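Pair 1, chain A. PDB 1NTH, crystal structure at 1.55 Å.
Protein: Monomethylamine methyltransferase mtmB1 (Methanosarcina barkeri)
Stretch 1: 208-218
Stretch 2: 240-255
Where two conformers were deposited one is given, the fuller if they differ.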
# COMPACT_ATOMS: atom_id res chain seq x y z
N LEU A 208 21.37 -20.90 0.55
CA LEU A 208 21.58 -22.02 1.46
C LEU A 208 21.87 -21.57 2.89
O LEU A 208 21.57 -22.29 3.85
CB LEU A 208 22.73 -22.90 0.96
CG LEU A 208 22.57 -23.51 -0.44
CD1 LEU A 208 23.81 -24.33 -0.77
CD2 LEU A 208 21.32 -24.38 -0.49
N SER A 209 22.45 -20.38 3.04
CA SER A 209 22.78 -19.87 4.37
C SER A 209 21.60 -19.13 4.98
O SER A 209 20.64 -18.78 4.29
CB SER A 209 23.96 -18.91 4.29
OG SER A 209 23.58 -17.69 3.67
N ALA A 210 21.67 -18.88 6.28
CA ALA A 210 20.61 -18.17 6.97
C ALA A 210 20.50 -16.75 6.41
O ALA A 210 19.40 -16.28 6.13
CB ALA A 210 20.90 -18.11 8.47
N GLN A 211 21.64 -16.08 6.23
CA GLN A 211 21.60 -14.72 5.72
C GLN A 211 21.00 -14.68 4.32
O GLN A 211 20.28 -13.74 3.98
CB GLN A 211 23.00 -14.08 5.73
CG GLN A 211 24.02 -14.69 4.79
CD GLN A 211 25.43 -14.31 5.18
OE1 GLN A 211 25.85 -14.54 6.31
NE2 GLN A 211 26.17 -13.71 4.25
N GLY A 212 21.29 -15.70 3.51
CA GLY A 212 20.73 -15.74 2.17
C GLY A 212 19.23 -15.92 2.19
O GLY A 212 18.50 -15.21 1.49
N ASN A 213 18.75 -16.86 2.99
CA ASN A 213 17.31 -17.11 3.07
C ASN A 213 16.55 -15.92 3.64
O ASN A 213 15.46 -15.58 3.17
CB ASN A 213 17.02 -18.35 3.93
CG ASN A 213 17.55 -19.63 3.30
OD1 ASN A 213 17.38 -19.85 2.10
ND2 ASN A 213 18.17 -20.48 4.11
N ILE A 214 17.14 -15.27 4.63
CA ILE A 214 16.51 -14.12 5.27
C ILE A 214 16.39 -12.90 4.35
O ILE A 214 15.50 -12.07 4.53
CB ILE A 214 17.28 -13.76 6.58
CG1 ILE A 214 17.05 -14.87 7.61
CG2 ILE A 214 16.82 -12.41 7.14
CD1 ILE A 214 17.90 -14.77 8.86
N SER A 215 17.24 -12.82 3.33
CA SER A 215 17.19 -11.69 2.40
C SER A 215 16.12 -11.84 1.32
O SER A 215 15.83 -10.89 0.61
CB SER A 215 18.55 -11.51 1.71
OG SER A 215 18.75 -12.51 0.72
N ALA A 216 15.53 -13.03 1.22
CA ALA A 216 14.53 -13.31 0.19
C ALA A 216 13.23 -12.50 0.22
O ALA A 216 12.64 -12.26 -0.83
CB ALA A 216 14.20 -14.80 0.18
N ASP A 217 12.77 -12.10 1.40
CA ASP A 217 11.55 -11.29 1.47
C ASP A 217 11.89 -9.90 0.95
O ASP A 217 12.71 -9.21 1.53
CB ASP A 217 11.02 -11.18 2.91
CG ASP A 217 10.17 -12.37 3.32
OD1 ASP A 217 9.78 -13.17 2.45
OD2 ASP A 217 9.87 -12.50 4.53
N CYS A 218 11.25 -9.49 -0.14
CA CYS A 218 11.53 -8.18 -0.71
C CYS A 218 10.43 -7.75 -1.67
O CYS A 218 9.62 -8.57 -2.11
CB CYS A 218 12.87 -8.18 -1.46
SG CYS A 218 12.94 -9.32 -2.86
N LEU A 240 21.40 -24.46 13.82
CA LEU A 240 20.99 -23.14 14.32
C LEU A 240 20.59 -22.15 13.23
O LEU A 240 19.79 -21.25 13.47
CB LEU A 240 22.08 -22.54 15.21
CG LEU A 240 22.24 -23.26 16.56
CD1 LEU A 240 23.27 -22.53 17.41
CD2 LEU A 240 20.90 -23.29 17.28
N ASP A 241 21.14 -22.30 12.02
CA ASP A 241 20.78 -21.41 10.92
C ASP A 241 19.26 -21.47 10.71
O ASP A 241 18.61 -20.44 10.55
CB ASP A 241 21.50 -21.83 9.63
CG ASP A 241 22.78 -21.05 9.40
OD1 ASP A 241 23.45 -20.68 10.39
OD2 ASP A 241 23.12 -20.81 8.22
N ALA A 242 18.71 -22.68 10.73
CA ALA A 242 17.28 -22.87 10.54
C ALA A 242 16.47 -22.18 11.64
O ALA A 242 15.41 -21.60 11.38
CB ALA A 242 16.94 -24.35 10.51
N ILE A 243 16.97 -22.24 12.87
CA ILE A 243 16.29 -21.63 14.00
C ILE A 243 16.18 -20.10 13.84
O ILE A 243 15.15 -19.51 14.19
CB ILE A 243 17.01 -21.98 15.33
CG1 ILE A 243 17.02 -23.50 15.52
CG2 ILE A 243 16.32 -21.31 16.51
CD1 ILE A 243 15.65 -24.14 15.55
N SER A 244 17.23 -19.48 13.32
CA SER A 244 17.21 -18.03 13.10
C SER A 244 16.30 -17.70 11.93
O SER A 244 15.61 -16.67 11.95
CB SER A 244 18.62 -17.50 12.82
OG SER A 244 19.33 -17.35 14.04
N VAL A 245 16.28 -18.55 10.91
CA VAL A 245 15.42 -18.31 9.75
C VAL A 245 13.96 -18.36 10.19
O VAL A 245 13.13 -17.56 9.74
CB VAL A 245 15.68 -19.35 8.64
CG1 VAL A 245 14.61 -19.26 7.57
CG2 VAL A 245 17.05 -19.10 8.01
N ILE A 246 13.64 -19.30 11.08
CA ILE A 246 12.28 -19.42 11.59
C ILE A 246 11.85 -18.14 12.30
O ILE A 246 10.74 -17.66 12.12
CB ILE A 246 12.16 -20.61 12.58
CG1 ILE A 246 12.28 -21.93 11.80
CG2 ILE A 246 10.84 -20.54 13.34
CD1 ILE A 246 12.65 -23.12 12.68
N ALA A 247 12.75 -17.59 13.12
CA ALA A 247 12.45 -16.36 13.86
C ALA A 247 12.13 -15.23 12.89
O ALA A 247 11.27 -14.39 13.16
CB ALA A 247 13.63 -15.97 14.73
N HIS A 248 12.84 -15.21 11.77
CA HIS A 248 12.64 -14.19 10.75
C HIS A 248 11.27 -14.34 10.08
O HIS A 248 10.53 -13.36 9.93
CB HIS A 248 13.77 -14.29 9.71
CG HIS A 248 13.48 -13.55 8.44
ND1 HIS A 248 13.28 -14.20 7.24
CD2 HIS A 248 13.36 -12.23 8.19
CE1 HIS A 248 13.04 -13.30 6.30
NE2 HIS A 248 13.08 -12.10 6.85
N TYR A 249 10.94 -15.56 9.67
CA TYR A 249 9.65 -15.81 9.02
C TYR A 249 8.50 -15.41 9.95
O TYR A 249 7.53 -14.76 9.53
CB TYR A 249 9.50 -17.29 8.65
CG TYR A 249 10.43 -17.80 7.56
CD1 TYR A 249 10.66 -19.17 7.42
CD2 TYR A 249 11.04 -16.94 6.64
CE1 TYR A 249 11.47 -19.68 6.40
CE2 TYR A 249 11.87 -17.44 5.62
CZ TYR A 249 12.07 -18.81 5.51
OH TYR A 249 12.87 -19.33 4.51
N LYS A 250 8.60 -15.81 11.22
CA LYS A 250 7.56 -15.48 12.20
C LYS A 250 7.44 -13.98 12.36
O LYS A 250 6.33 -13.44 12.42
CB LYS A 250 7.90 -16.11 13.55
CG LYS A 250 7.78 -17.63 13.59
CD LYS A 250 8.47 -18.22 14.81
CE LYS A 250 7.82 -17.79 16.12
NZ LYS A 250 6.43 -18.33 16.26
N GLY A 251 8.58 -13.30 12.44
CA GLY A 251 8.58 -11.86 12.62
C GLY A 251 8.01 -11.06 11.46
O GLY A 251 7.72 -9.88 11.61
N ASN A 252 7.86 -11.71 10.30
CA ASN A 252 7.32 -11.07 9.10
C ASN A 252 5.90 -11.56 8.79
O ASN A 252 5.32 -11.19 7.77
CB ASN A 252 8.22 -11.36 7.89
CG ASN A 252 9.43 -10.43 7.81
OD1 ASN A 252 9.71 -9.67 8.73
ND2 ASN A 252 10.15 -10.50 6.69
N SER A 253 5.35 -12.40 9.66
CA SER A 253 4.01 -12.96 9.46
C SER A 253 3.94 -13.77 8.16
O SER A 253 2.93 -13.76 7.46
CB SER A 253 2.96 -11.83 9.44
OG SER A 253 1.66 -12.33 9.73
N ASP A 254 5.03 -14.46 7.85
CA ASP A 254 5.11 -15.29 6.64
C ASP A 254 4.50 -16.67 6.83
O ASP A 254 4.57 -17.26 7.91
CB ASP A 254 6.57 -15.51 6.21
CG ASP A 254 7.24 -14.28 5.67
OD1 ASP A 254 6.56 -13.45 5.03
OD2 ASP A 254 8.47 -14.15 5.86
N ILE A 255 3.89 -17.20 5.77
CA ILE A 255 3.36 -18.56 5.82
C ILE A 255 4.63 -19.42 5.85
O ILE A 255 5.50 -19.27 4.99
CB ILE A 255 2.54 -18.90 4.55
CG1 ILE A 255 1.22 -18.12 4.56
CG2 ILE A 255 2.29 -20.40 4.47
CD1 ILE A 255 0.32 -18.45 5.74
O HOH W 1 21.72 -22.51 6.39

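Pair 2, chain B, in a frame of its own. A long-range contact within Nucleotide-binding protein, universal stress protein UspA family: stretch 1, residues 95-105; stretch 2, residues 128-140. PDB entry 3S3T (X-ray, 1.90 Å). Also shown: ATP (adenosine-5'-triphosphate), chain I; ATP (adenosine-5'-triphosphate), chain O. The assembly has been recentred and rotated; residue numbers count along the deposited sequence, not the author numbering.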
# COMPACT_ATOMS: atom_id res chain seq x y z
N PRO B 95 7.22 -11.77 -11.11
CA PRO B 95 6.05 -11.38 -11.88
C PRO B 95 5.72 -9.88 -11.99
O PRO B 95 5.53 -9.37 -13.10
CB PRO B 95 4.94 -12.15 -11.20
CG PRO B 95 5.62 -13.47 -10.92
CD PRO B 95 6.97 -13.04 -10.39
N LYS B 96 5.60 -9.21 -10.86
CA LYS B 96 5.24 -7.78 -10.86
C LYS B 96 6.27 -6.88 -11.59
O LYS B 96 5.90 -5.95 -12.32
CB LYS B 96 4.92 -7.32 -9.44
CG LYS B 96 6.08 -7.20 -8.47
CD LYS B 96 5.54 -7.06 -7.00
CE LYS B 96 6.69 -6.96 -6.01
NZ LYS B 96 6.22 -7.12 -4.59
N HIS B 97 7.56 -7.22 -11.45
CA HIS B 97 8.62 -6.54 -12.19
C HIS B 97 8.50 -6.78 -13.68
O HIS B 97 8.67 -5.84 -14.46
CB HIS B 97 10.00 -7.03 -11.77
CG HIS B 97 10.29 -6.87 -10.31
ND1 HIS B 97 11.45 -7.34 -9.73
CD2 HIS B 97 9.57 -6.31 -9.31
CE1 HIS B 97 11.43 -7.09 -8.44
NE2 HIS B 97 10.30 -6.47 -8.15
N THR B 98 8.23 -8.03 -14.06
CA THR B 98 8.20 -8.41 -15.45
C THR B 98 7.05 -7.73 -16.18
O THR B 98 7.19 -7.36 -17.35
CB THR B 98 8.15 -9.95 -15.60
OG1 THR B 98 9.30 -10.53 -14.94
CG2 THR B 98 8.14 -10.37 -17.08
N ILE B 99 5.91 -7.63 -15.52
CA ILE B 99 4.73 -6.97 -16.05
C ILE B 99 5.02 -5.48 -16.26
O ILE B 99 4.78 -4.94 -17.34
CB ILE B 99 3.50 -7.17 -15.09
CG1 ILE B 99 3.02 -8.63 -15.11
CG2 ILE B 99 2.37 -6.20 -15.49
CD1 ILE B 99 2.12 -9.02 -13.92
N GLU B 100 5.58 -4.83 -15.25
CA GLU B 100 6.01 -3.43 -15.39
C GLU B 100 6.96 -3.27 -16.58
O GLU B 100 6.78 -2.37 -17.43
CB GLU B 100 6.71 -2.97 -14.09
CG GLU B 100 7.36 -1.63 -14.14
CD GLU B 100 8.14 -1.28 -12.88
OE1 GLU B 100 8.44 -2.14 -12.06
OE2 GLU B 100 8.48 -0.11 -12.73
N ASP B 101 7.97 -4.14 -16.63
CA ASP B 101 9.02 -4.02 -17.63
C ASP B 101 8.40 -4.24 -19.01
O ASP B 101 8.80 -3.61 -19.99
CB ASP B 101 10.15 -5.03 -17.38
CG ASP B 101 11.03 -4.63 -16.21
OD1 ASP B 101 10.93 -3.49 -15.70
OD2 ASP B 101 11.82 -5.47 -15.78
N TYR B 102 7.45 -5.16 -19.09
CA TYR B 102 6.83 -5.48 -20.34
C TYR B 102 6.10 -4.25 -20.88
O TYR B 102 6.22 -3.92 -22.06
CB TYR B 102 5.86 -6.67 -20.19
CG TYR B 102 5.46 -7.25 -21.54
CD1 TYR B 102 6.13 -8.34 -22.07
CD2 TYR B 102 4.42 -6.70 -22.28
CE1 TYR B 102 5.78 -8.87 -23.29
CE2 TYR B 102 4.06 -7.23 -23.51
CZ TYR B 102 4.76 -8.31 -24.02
OH TYR B 102 4.41 -8.82 -25.24
N ALA B 103 5.35 -3.56 -20.01
CA ALA B 103 4.62 -2.35 -20.43
C ALA B 103 5.58 -1.24 -20.83
O ALA B 103 5.27 -0.47 -21.73
CB ALA B 103 3.72 -1.86 -19.32
N LYS B 104 6.74 -1.14 -20.18
CA LYS B 104 7.75 -0.13 -20.57
C LYS B 104 8.58 -0.53 -21.80
O LYS B 104 9.04 0.31 -22.60
CB LYS B 104 8.64 0.21 -19.37
CG LYS B 104 7.78 0.84 -18.27
CD LYS B 104 8.49 1.18 -16.94
CE LYS B 104 7.47 1.94 -16.05
NZ LYS B 104 7.90 2.25 -14.62
N GLN B 105 8.74 -1.83 -21.98
CA GLN B 105 9.42 -2.37 -23.14
C GLN B 105 8.56 -2.17 -24.40
O GLN B 105 9.08 -2.02 -25.48
CB GLN B 105 9.76 -3.87 -22.92
CG GLN B 105 10.91 -4.11 -21.91
CD GLN B 105 11.00 -5.55 -21.38
OE1 GLN B 105 11.59 -5.80 -20.33
NE2 GLN B 105 10.41 -6.51 -22.11
N GLY B 128 -4.39 -8.11 -4.34
CA GLY B 128 -3.08 -8.72 -4.26
C GLY B 128 -1.91 -7.79 -4.51
O GLY B 128 -2.06 -6.69 -5.09
N SER B 129 -0.73 -8.26 -4.11
CA SER B 129 0.45 -7.42 -4.13
C SER B 129 0.96 -7.24 -5.58
O SER B 129 1.51 -6.21 -5.88
CB SER B 129 1.55 -7.97 -3.20
OG SER B 129 2.06 -9.20 -3.65
N THR B 130 0.74 -8.21 -6.46
CA THR B 130 1.10 -8.02 -7.88
C THR B 130 0.26 -6.89 -8.47
O THR B 130 0.81 -5.96 -9.08
CB THR B 130 0.97 -9.29 -8.75
OG1 THR B 130 1.68 -10.37 -8.16
CG2 THR B 130 1.52 -9.07 -10.18
N THR B 131 -1.05 -6.92 -8.24
CA THR B 131 -1.94 -5.91 -8.72
C THR B 131 -1.64 -4.54 -8.13
O THR B 131 -1.52 -3.56 -8.91
CB THR B 131 -3.42 -6.28 -8.53
OG1 THR B 131 -3.72 -7.40 -9.34
CG2 THR B 131 -4.35 -5.13 -8.93
N SER B 132 -1.46 -4.42 -6.82
CA SER B 132 -1.15 -3.08 -6.29
C SER B 132 0.19 -2.56 -6.86
O SER B 132 0.34 -1.36 -7.11
CB SER B 132 -1.20 -3.03 -4.76
OG SER B 132 -0.17 -3.82 -4.24
N TYR B 133 1.17 -3.43 -7.04
CA TYR B 133 2.47 -3.01 -7.58
C TYR B 133 2.29 -2.45 -9.01
O TYR B 133 2.79 -1.34 -9.32
CB TYR B 133 3.44 -4.16 -7.62
CG TYR B 133 4.78 -3.76 -8.15
CD1 TYR B 133 5.03 -3.70 -9.51
CD2 TYR B 133 5.78 -3.34 -7.28
CE1 TYR B 133 6.29 -3.33 -9.99
CE2 TYR B 133 7.03 -2.92 -7.74
CZ TYR B 133 7.28 -2.92 -9.08
OH TYR B 133 8.51 -2.50 -9.56
N VAL B 134 1.59 -3.21 -9.84
CA VAL B 134 1.31 -2.81 -11.21
C VAL B 134 0.46 -1.53 -11.28
O VAL B 134 0.77 -0.61 -12.03
CB VAL B 134 0.81 -3.99 -12.07
CG1 VAL B 134 0.64 -3.57 -13.57
CG2 VAL B 134 1.83 -5.12 -12.03
N VAL B 135 -0.60 -1.42 -10.47
CA VAL B 135 -1.33 -0.17 -10.48
C VAL B 135 -0.40 1.04 -10.23
O VAL B 135 -0.52 2.10 -10.89
CB VAL B 135 -2.52 -0.21 -9.43
CG1 VAL B 135 -3.07 1.20 -9.18
CG2 VAL B 135 -3.68 -1.16 -9.90
N ASP B 136 0.52 0.88 -9.29
CA ASP B 136 1.45 1.90 -8.90
C ASP B 136 2.44 2.23 -10.01
O ASP B 136 2.65 3.40 -10.37
CB ASP B 136 2.19 1.35 -7.68
CG ASP B 136 2.98 2.40 -6.94
OD1 ASP B 136 3.19 3.49 -7.49
OD2 ASP B 136 3.35 2.10 -5.79
N HIS B 137 3.01 1.18 -10.60
CA HIS B 137 4.18 1.36 -11.41
C HIS B 137 3.94 1.38 -12.92
O HIS B 137 4.88 1.63 -13.71
CB HIS B 137 5.18 0.29 -11.08
CG HIS B 137 5.86 0.48 -9.76
ND1 HIS B 137 5.38 -0.06 -8.59
CD2 HIS B 137 7.02 1.11 -9.43
CE1 HIS B 137 6.19 0.28 -7.59
NE2 HIS B 137 7.19 0.97 -8.07
N ALA B 138 2.71 1.13 -13.36
CA ALA B 138 2.49 1.07 -14.81
C ALA B 138 2.51 2.47 -15.42
O ALA B 138 2.04 3.42 -14.82
CB ALA B 138 1.17 0.38 -15.18
N PRO B 139 3.01 2.58 -16.65
CA PRO B 139 3.01 3.85 -17.38
C PRO B 139 1.66 4.17 -18.07
O PRO B 139 1.54 5.21 -18.70
CB PRO B 139 4.11 3.63 -18.43
CG PRO B 139 3.99 2.18 -18.75
CD PRO B 139 3.66 1.51 -17.42
N CYS B 140 0.62 3.37 -17.87
CA CYS B 140 -0.61 3.56 -18.60
C CYS B 140 -1.76 3.27 -17.66
O CYS B 140 -1.57 2.91 -16.48
CB CYS B 140 -0.68 2.58 -19.76
SG CYS B 140 -0.47 0.83 -19.28
PG ATP I . -0.21 -12.07 -3.31
O1G ATP I . 0.69 -12.62 -4.39
O2G ATP I . -0.19 -12.92 -2.07
O3G ATP I . 0.01 -10.61 -2.93
PB ATP I . -2.46 -13.03 -4.92
O1B ATP I . -3.82 -13.44 -4.42
O2B ATP I . -1.57 -14.09 -5.48
O3B ATP I . -1.76 -12.21 -3.75
PA ATP I . -1.78 -11.25 -7.12
O1A ATP I . -0.50 -12.01 -7.27
O2A ATP I . -1.63 -9.81 -6.89
O3A ATP I . -2.74 -11.85 -6.00
O5' ATP I . -2.61 -11.52 -8.51
C5' ATP I . -3.51 -10.51 -8.98
C4' ATP I . -3.52 -10.50 -10.51
O4' ATP I . -2.17 -10.25 -10.89
C3' ATP I . -3.89 -11.83 -11.14
O3' ATP I . -5.29 -12.02 -11.25
C2' ATP I . -3.14 -11.69 -12.45
O2' ATP I . -3.93 -10.86 -13.29
C1' ATP I . -1.85 -10.97 -12.07
N9 ATP I . -0.75 -11.91 -11.83
C8 ATP I . -0.38 -12.47 -10.64
N7 ATP I . 0.67 -13.31 -10.81
C5 ATP I . 0.95 -13.28 -12.12
C6 ATP I . 1.92 -13.96 -12.97
N6 ATP I . 2.79 -14.82 -12.40
N1 ATP I . 1.92 -13.68 -14.33
C2 ATP I . 1.02 -12.82 -14.83
N3 ATP I . 0.07 -12.19 -14.13
C4 ATP I . 0.02 -12.38 -12.79
PG ATP O . 8.69 -8.45 -2.60
O1G ATP O . 8.65 -9.86 -2.04
O2G ATP O . 9.05 -8.40 -4.06
O3G ATP O . 7.52 -7.57 -2.20
PB ATP O . 11.18 -8.06 -1.08
O1B ATP O . 11.49 -9.52 -1.27
O2B ATP O . 12.32 -7.25 -1.52
O3B ATP O . 9.89 -7.57 -1.91
PA ATP O . 9.90 -8.41 1.48
O1A ATP O . 8.77 -7.52 1.84
O2A ATP O . 9.61 -9.85 1.04
O3A ATP O . 10.80 -7.62 0.41
O5' ATP O . 10.99 -8.52 2.62
C5' ATP O . 11.06 -7.56 3.70
C4' ATP O . 11.30 -8.29 5.04
O4' ATP O . 10.24 -9.18 5.31
C3' ATP O . 12.57 -9.11 5.10
O3' ATP O . 13.72 -8.31 5.33
C2' ATP O . 12.23 -10.04 6.24
O2' ATP O . 12.48 -9.36 7.51
C1' ATP O . 10.73 -10.36 5.98
N9 ATP O . 10.56 -11.54 5.13
C8 ATP O . 10.47 -11.57 3.76
N7 ATP O . 10.31 -12.85 3.30
C5 ATP O . 10.35 -13.62 4.42
C6 ATP O . 10.27 -15.06 4.72
N6 ATP O . 10.16 -15.92 3.72
N1 ATP O . 10.30 -15.49 5.99
C2 ATP O . 10.45 -14.65 7.03
N3 ATP O . 10.54 -13.32 6.83
C4 ATP O . 10.52 -12.79 5.58
O HOH W 2 4.66 -9.38 -4.28

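What separates the two contacts most sharply? It is the way a matched position near the middle of the first stretch reaches the second. In pair 1, Ile A214 lays CG2 over one face of the His A248 ring, 3.6 Å from the ring centroid, a CH-pi contact between buried side chains. The matching position in pair 2 is Glu B100, whose CA-to-CB bond points sideways but whose extended side chain (chi1 and chi2 both t) brings its carboxylate up to the other helix. There Tyr B133 OH donates to Glu B100 OE1 at 2.5 Å, a short bond, with Glu B100 OE1 at the edge of the tyrosine ring, near its plane. One position therefore packs by an apolar branch over a ring, the other by a charged group at a hydroxyl.

What backbone do they share? Each pair sets two helices side by side, running in nearly the same direction: the axes come within 9.4 Å at an angle of 20° in pair 1, and within 9.2 Å at 29° in pair 2. Fourteen central residues superpose with an RMSD of 0.6 Å. The closest point of the backbone register also coincides, since Ala A210 matches Lys B96 and Asp A241 matches Thr B130, and in both pairs these CA atoms lie 5.1 Å apart.

How is that close approach filled? Pair 1 uses a small residue and a backbone bond: Ala A210 N donates to Asp A241 OD2 at 3.1 Å, while Ala A210 CB lies 4.0 Å from Val A245 CG2. A water also donates to both Leu A208 O and Asp A241 OD2, extending the polar link at this end. Pair 2 instead places a long lysine here. Lys B96 CB meets Thr B130 CG2 at 3.9 Å, and further out Lys B96 CG sits over one face of the Tyr B133 ring, 3.9 Å from its centroid. The apolar part of the chain thus packs on the ring while Lys B96 NZ donates to O3G of the chain O ATP at 2.8 Å. Thr B130 is also engaged with nucleotide: its OG1 donates to O1A of the chain I ATP at 2.9 Å.

Which position is solved most alike, and how do the far ends differ? Val A245 and Val B134 coincide closely, side-chain centres included, and both adopt the t rotamer. Both meet the same matched position: Val A245 CG2 lies 4.1 Å from Asn A213 CB, and Val B134 CG2 lies 3.7 Å from Ile B99 CG2. In pair 1 the valine CG2 is also 4.2 Å from Ile A214 CG1. Farther along, Asp A217 matches Lys B104 in backbone position, but the two side chains diverge. Asn A252 ND2 donates to Asp A217 OD2 at 3.0 Å, and Asp A254 OD2 lies just 2.5 Å from Asp A217 OD2, close enough that one acid group probably holds a proton. Lys B104 NZ makes a salt bridge to Glu B100 OE2 at 3.1 Å within its own helix, and reaches His B137 O through a weak hydrogen bond of 3.2 Å.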